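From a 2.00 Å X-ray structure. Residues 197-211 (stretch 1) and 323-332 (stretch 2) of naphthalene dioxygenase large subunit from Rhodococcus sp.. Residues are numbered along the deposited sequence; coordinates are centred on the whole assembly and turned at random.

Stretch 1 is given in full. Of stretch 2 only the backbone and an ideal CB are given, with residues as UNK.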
# COMPACT_ATOMS: atom_id res chain seq x y z
N TRP A 197 -1.41 15.15 9.30
CA TRP A 197 -0.69 14.49 8.21
C TRP A 197 0.05 13.29 8.79
O TRP A 197 0.21 13.21 10.03
CB TRP A 197 0.26 15.48 7.48
CG TRP A 197 1.54 15.84 8.23
CD1 TRP A 197 2.80 15.34 8.00
CD2 TRP A 197 1.69 16.79 9.29
NE1 TRP A 197 3.71 15.91 8.86
CE2 TRP A 197 3.06 16.79 9.68
CE3 TRP A 197 0.80 17.61 9.99
CZ2 TRP A 197 3.56 17.62 10.70
CZ3 TRP A 197 1.32 18.44 11.02
CH2 TRP A 197 2.67 18.43 11.35
N VAL A 198 0.50 12.39 7.91
CA VAL A 198 1.12 11.11 8.29
C VAL A 198 2.65 11.13 8.12
O VAL A 198 3.16 11.52 7.08
CB VAL A 198 0.52 9.99 7.44
CG1 VAL A 198 1.25 8.64 7.68
CG2 VAL A 198 -0.98 9.88 7.73
N ILE A 199 3.38 10.72 9.17
CA ILE A 199 4.84 10.66 9.12
C ILE A 199 5.15 9.18 9.36
O ILE A 199 4.63 8.57 10.30
CB ILE A 199 5.52 11.56 10.23
CG1 ILE A 199 5.25 13.06 10.01
CG2 ILE A 199 7.05 11.36 10.23
CD1 ILE A 199 5.87 13.95 11.16
N ASP A 200 6.00 8.59 8.51
CA ASP A 200 6.45 7.22 8.72
C ASP A 200 7.52 7.14 9.82
O ASP A 200 8.67 6.79 9.56
CB ASP A 200 6.91 6.58 7.38
CG ASP A 200 7.79 7.53 6.52
OD1 ASP A 200 7.73 8.78 6.71
OD2 ASP A 200 8.57 7.09 5.64
N ALA A 201 7.13 7.50 11.07
CA ALA A 201 8.00 7.41 12.25
C ALA A 201 7.20 6.90 13.44
O ALA A 201 5.96 7.02 13.49
CB ALA A 201 8.57 8.81 12.58
N ASN A 202 7.89 6.38 14.45
CA ASN A 202 7.21 6.02 15.68
C ASN A 202 6.85 7.30 16.46
O ASN A 202 7.66 8.26 16.51
CB ASN A 202 8.07 5.10 16.55
CG ASN A 202 7.29 4.49 17.70
OD1 ASN A 202 7.41 4.93 18.83
ND2 ASN A 202 6.49 3.49 17.42
N TRP A 203 5.64 7.33 17.04
CA TRP A 203 5.20 8.49 17.83
C TRP A 203 6.14 8.96 18.96
O TRP A 203 6.24 10.18 19.27
CB TRP A 203 3.79 8.18 18.40
CG TRP A 203 3.75 7.14 19.51
CD1 TRP A 203 3.63 5.77 19.38
CD2 TRP A 203 3.87 7.39 20.91
NE1 TRP A 203 3.65 5.17 20.62
CE2 TRP A 203 3.80 6.14 21.58
CE3 TRP A 203 4.07 8.55 21.68
CZ2 TRP A 203 3.88 6.03 22.97
CZ3 TRP A 203 4.13 8.44 23.05
CH2 TRP A 203 4.04 7.19 23.68
N LYS A 204 6.83 8.01 19.59
CA LYS A 204 7.68 8.31 20.75
C LYS A 204 8.81 9.26 20.41
O LYS A 204 9.32 9.96 21.29
CB LYS A 204 8.25 7.02 21.40
CG LYS A 204 7.24 6.20 22.22
CD LYS A 204 7.85 4.89 22.87
CE LYS A 204 8.39 3.93 21.81
NZ LYS A 204 7.21 3.38 20.95
N LEU A 205 9.23 9.29 19.15
CA LEU A 205 10.34 10.15 18.76
C LEU A 205 9.95 11.63 18.81
O LEU A 205 10.81 12.47 19.11
CB LEU A 205 10.85 9.76 17.36
CG LEU A 205 11.42 8.33 17.18
CD1 LEU A 205 11.72 8.02 15.72
CD2 LEU A 205 12.72 8.25 18.00
N GLY A 206 8.69 11.95 18.47
CA GLY A 206 8.15 13.30 18.67
C GLY A 206 8.04 13.62 20.16
O GLY A 206 8.45 14.68 20.61
N ALA A 207 7.51 12.69 20.93
CA ALA A 207 7.36 12.90 22.36
C ALA A 207 8.73 13.13 23.07
O ALA A 207 8.88 14.06 23.89
CB ALA A 207 6.58 11.74 22.96
N ASP A 208 9.71 12.30 22.71
CA ASP A 208 11.11 12.36 23.21
C ASP A 208 11.76 13.73 22.91
O ASP A 208 12.45 14.33 23.75
CB ASP A 208 11.92 11.23 22.52
CG ASP A 208 13.42 11.24 22.84
OD1 ASP A 208 14.25 11.76 22.01
OD2 ASP A 208 13.88 10.74 23.90
N ASN A 209 11.52 14.21 21.69
CA ASN A 209 12.07 15.47 21.24
C ASN A 209 11.54 16.67 22.03
O ASN A 209 12.33 17.51 22.51
CB ASN A 209 11.83 15.62 19.73
CG ASN A 209 12.37 16.93 19.18
OD1 ASN A 209 11.78 17.95 19.41
ND2 ASN A 209 13.49 16.88 18.46
N PHE A 210 10.22 16.74 22.20
CA PHE A 210 9.63 17.88 22.88
C PHE A 210 9.74 17.78 24.40
O PHE A 210 9.72 18.80 25.02
CB PHE A 210 8.14 18.13 22.47
CG PHE A 210 7.99 19.00 21.27
CD1 PHE A 210 8.31 18.53 19.99
CD2 PHE A 210 7.56 20.33 21.40
CE1 PHE A 210 8.17 19.33 18.85
CE2 PHE A 210 7.45 21.19 20.26
CZ PHE A 210 7.77 20.68 18.98
N VAL A 211 9.83 16.57 24.99
CA VAL A 211 9.91 16.46 26.47
C VAL A 211 11.19 17.15 27.04
O VAL A 211 11.19 17.72 28.15
CB VAL A 211 9.66 14.97 27.02
CG1 VAL A 211 10.90 14.05 26.84
CG2 VAL A 211 9.17 14.97 28.51
N UNK A 323 -0.02 23.10 20.43
CA UNK A 323 -0.17 21.79 21.06
C UNK A 323 -0.21 20.79 19.92
O UNK A 323 -0.78 21.06 18.88
CB UNK A 323 -1.42 21.70 21.94
N UNK A 324 0.37 19.62 20.11
CA UNK A 324 0.31 18.63 19.04
C UNK A 324 0.19 17.22 19.64
O UNK A 324 0.75 16.95 20.70
CB UNK A 324 1.55 18.73 18.14
N UNK A 325 -0.56 16.36 18.94
CA UNK A 325 -0.61 14.93 19.18
C UNK A 325 0.31 14.16 18.26
O UNK A 325 0.37 14.38 17.03
CB UNK A 325 -2.04 14.42 19.02
N UNK A 326 1.05 13.23 18.85
CA UNK A 326 1.79 12.28 18.05
C UNK A 326 0.90 11.05 18.07
O UNK A 326 1.02 10.21 18.96
CB UNK A 326 3.20 12.01 18.58
N UNK A 327 -0.02 10.98 17.12
CA UNK A 327 -1.01 9.90 17.16
C UNK A 327 -0.47 8.55 16.64
O UNK A 327 -0.04 8.46 15.50
CB UNK A 327 -2.23 10.31 16.34
N UNK A 328 -0.49 7.50 17.45
CA UNK A 328 0.06 6.20 17.02
C UNK A 328 -0.76 5.42 15.97
O UNK A 328 -1.94 5.03 16.20
CB UNK A 328 0.22 5.31 18.26
N UNK A 329 -0.12 5.14 14.84
CA UNK A 329 -0.80 4.44 13.74
C UNK A 329 -0.23 3.02 13.60
O UNK A 329 -0.92 2.10 13.19
CB UNK A 329 -0.65 5.21 12.43
N UNK A 330 1.06 2.86 13.93
CA UNK A 330 1.70 1.54 13.91
C UNK A 330 3.12 1.73 14.46
O UNK A 330 3.47 2.87 14.89
CB UNK A 330 1.72 0.94 12.50
N UNK A 331 3.90 0.65 14.49
CA UNK A 331 5.28 0.72 15.02
C UNK A 331 6.09 1.77 14.26
O UNK A 331 7.00 2.45 14.84
CB UNK A 331 5.97 -0.64 14.92
N UNK A 332 5.75 1.96 12.98
CA UNK A 332 6.57 2.80 12.14
C UNK A 332 5.81 3.93 11.48
O UNK A 332 6.24 4.46 10.45
CB UNK A 332 7.24 1.94 11.06

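Position 323 lies in a strand, and no atom of stretch 1 comes within 5.5 Å of its CB. The residue is Leu 323, which makes no contact with stretch 1.

Position 324 points its CB toward stretch 1, but again nothing lies within 5.5 Å. A long side chain could cross the gap to the ring of Phe 210; a short one would leave it open. The residue is Arg 324. Its NH1 comes 3.5 Å from CZ of Phe 210, in an oblique contact.

Position 325 is out of reach of stretch 1, which leaves its choice open. It is Leu 325.

Position 326 faces the helix most directly. Its CB is 3.6 Å from O of Trp 203 and 5.1 Å from CA of Gly 206. Gly 206 has no side chain, so the helix offers a flat patch between Trp 203 and Phe 210. A broad, flat side chain would suit it, an aromatic one above all. The residue is Trp 326. CA of Gly 206 sits 3.9 Å from the centroid of the Trp 326 five-membered ring, over its face, a CH-pi contact. The glycine matters: an ideal CB on Gly 206 would fall 2.5 Å from CD2 of Trp 326, a clash. CB of Ala 207 packs 4.0 Å from CD1 of Trp 326, and CD1 of Phe 210 meets the ring edge at CZ2 of Trp 326, 3.8 Å away.

Position 327 points away, so many residues would fit. It is His 327.

Position 328 has its CB sideways, 3.6 Å from CD1 of Trp 203. Phi is -73° and psi 122°, which proline tolerates. A compact apolar residue would suit the indole. Pro 328 places its CB 3.7 Å from CD1 of Trp 203.

Position 329 also points sideways. A medium-length apolar chain could reach Val 198. Leu 329 does: its CD1 is 4.2 Å from CG2 of Val 198.

Position 330 is fully extended, with phi -175° and psi -178°; such angles favour glycine without demanding it. In Gly 330, O accepts from a water that in turn accepts from N of Trp 203.

Position 331 points away. Its phi of -57° allows proline, among others. The residue is Pro 331, whose backbone O accepts a 2.8 Å hydrogen bond from ND2 of Asn 202.

Position 332 also points away from stretch 1, so polar residues would serve. Asp 332 meets stretch 1 through its backbone: its O is 3.0 Å from C of Asp 200.

Stretch 2 (323-332) LRLWHPLGPD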
# COMPACT_ATOMS: atom_id res chain seq x y z
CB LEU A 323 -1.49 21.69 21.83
CG LEU A 323 -1.83 22.57 23.04
CD1 LEU A 323 -2.79 21.88 24.02
CD2 LEU A 323 -0.63 23.25 23.77
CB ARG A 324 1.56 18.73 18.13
CG ARG A 324 2.89 18.84 18.92
CD ARG A 324 3.39 20.29 19.12
NE ARG A 324 3.24 21.03 17.87
CZ ARG A 324 4.02 20.86 16.81
NH1 ARG A 324 5.09 20.04 16.88
NH2 ARG A 324 3.75 21.53 15.69
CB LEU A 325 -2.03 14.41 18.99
CG LEU A 325 -3.01 14.80 20.12
CD1 LEU A 325 -4.45 14.63 19.66
CD2 LEU A 325 -2.71 13.96 21.40
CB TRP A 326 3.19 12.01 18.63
CG TRP A 326 3.90 13.23 19.04
CD1 TRP A 326 4.18 13.65 20.34
CD2 TRP A 326 4.41 14.25 18.17
NE1 TRP A 326 4.85 14.85 20.30
CE2 TRP A 326 5.03 15.22 18.98
CE3 TRP A 326 4.44 14.41 16.77
CZ2 TRP A 326 5.64 16.37 18.46
CZ3 TRP A 326 5.08 15.57 16.24
CH2 TRP A 326 5.66 16.53 17.11
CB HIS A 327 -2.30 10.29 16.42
CG HIS A 327 -3.37 9.28 16.59
ND1 HIS A 327 -3.85 8.52 15.54
CD2 HIS A 327 -3.98 8.82 17.71
CE1 HIS A 327 -4.75 7.67 16.00
NE2 HIS A 327 -4.83 7.82 17.31
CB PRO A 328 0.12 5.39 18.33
CG PRO A 328 -1.03 5.91 19.13
CD PRO A 328 -1.04 7.44 18.83
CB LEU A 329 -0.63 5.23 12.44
CG LEU A 329 -1.50 6.46 12.23
CD1 LEU A 329 -1.25 7.05 10.83
CD2 LEU A 329 -2.99 6.10 12.42
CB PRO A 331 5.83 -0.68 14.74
CG PRO A 331 4.89 -1.28 13.70
CD PRO A 331 3.54 -0.70 14.00
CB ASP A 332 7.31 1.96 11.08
CG ASP A 332 6.38 1.16 10.25
OD1 ASP A 332 5.13 1.31 10.41
OD2 ASP A 332 6.82 0.31 9.45
O HOH W 1 3.67 5.31 16.06
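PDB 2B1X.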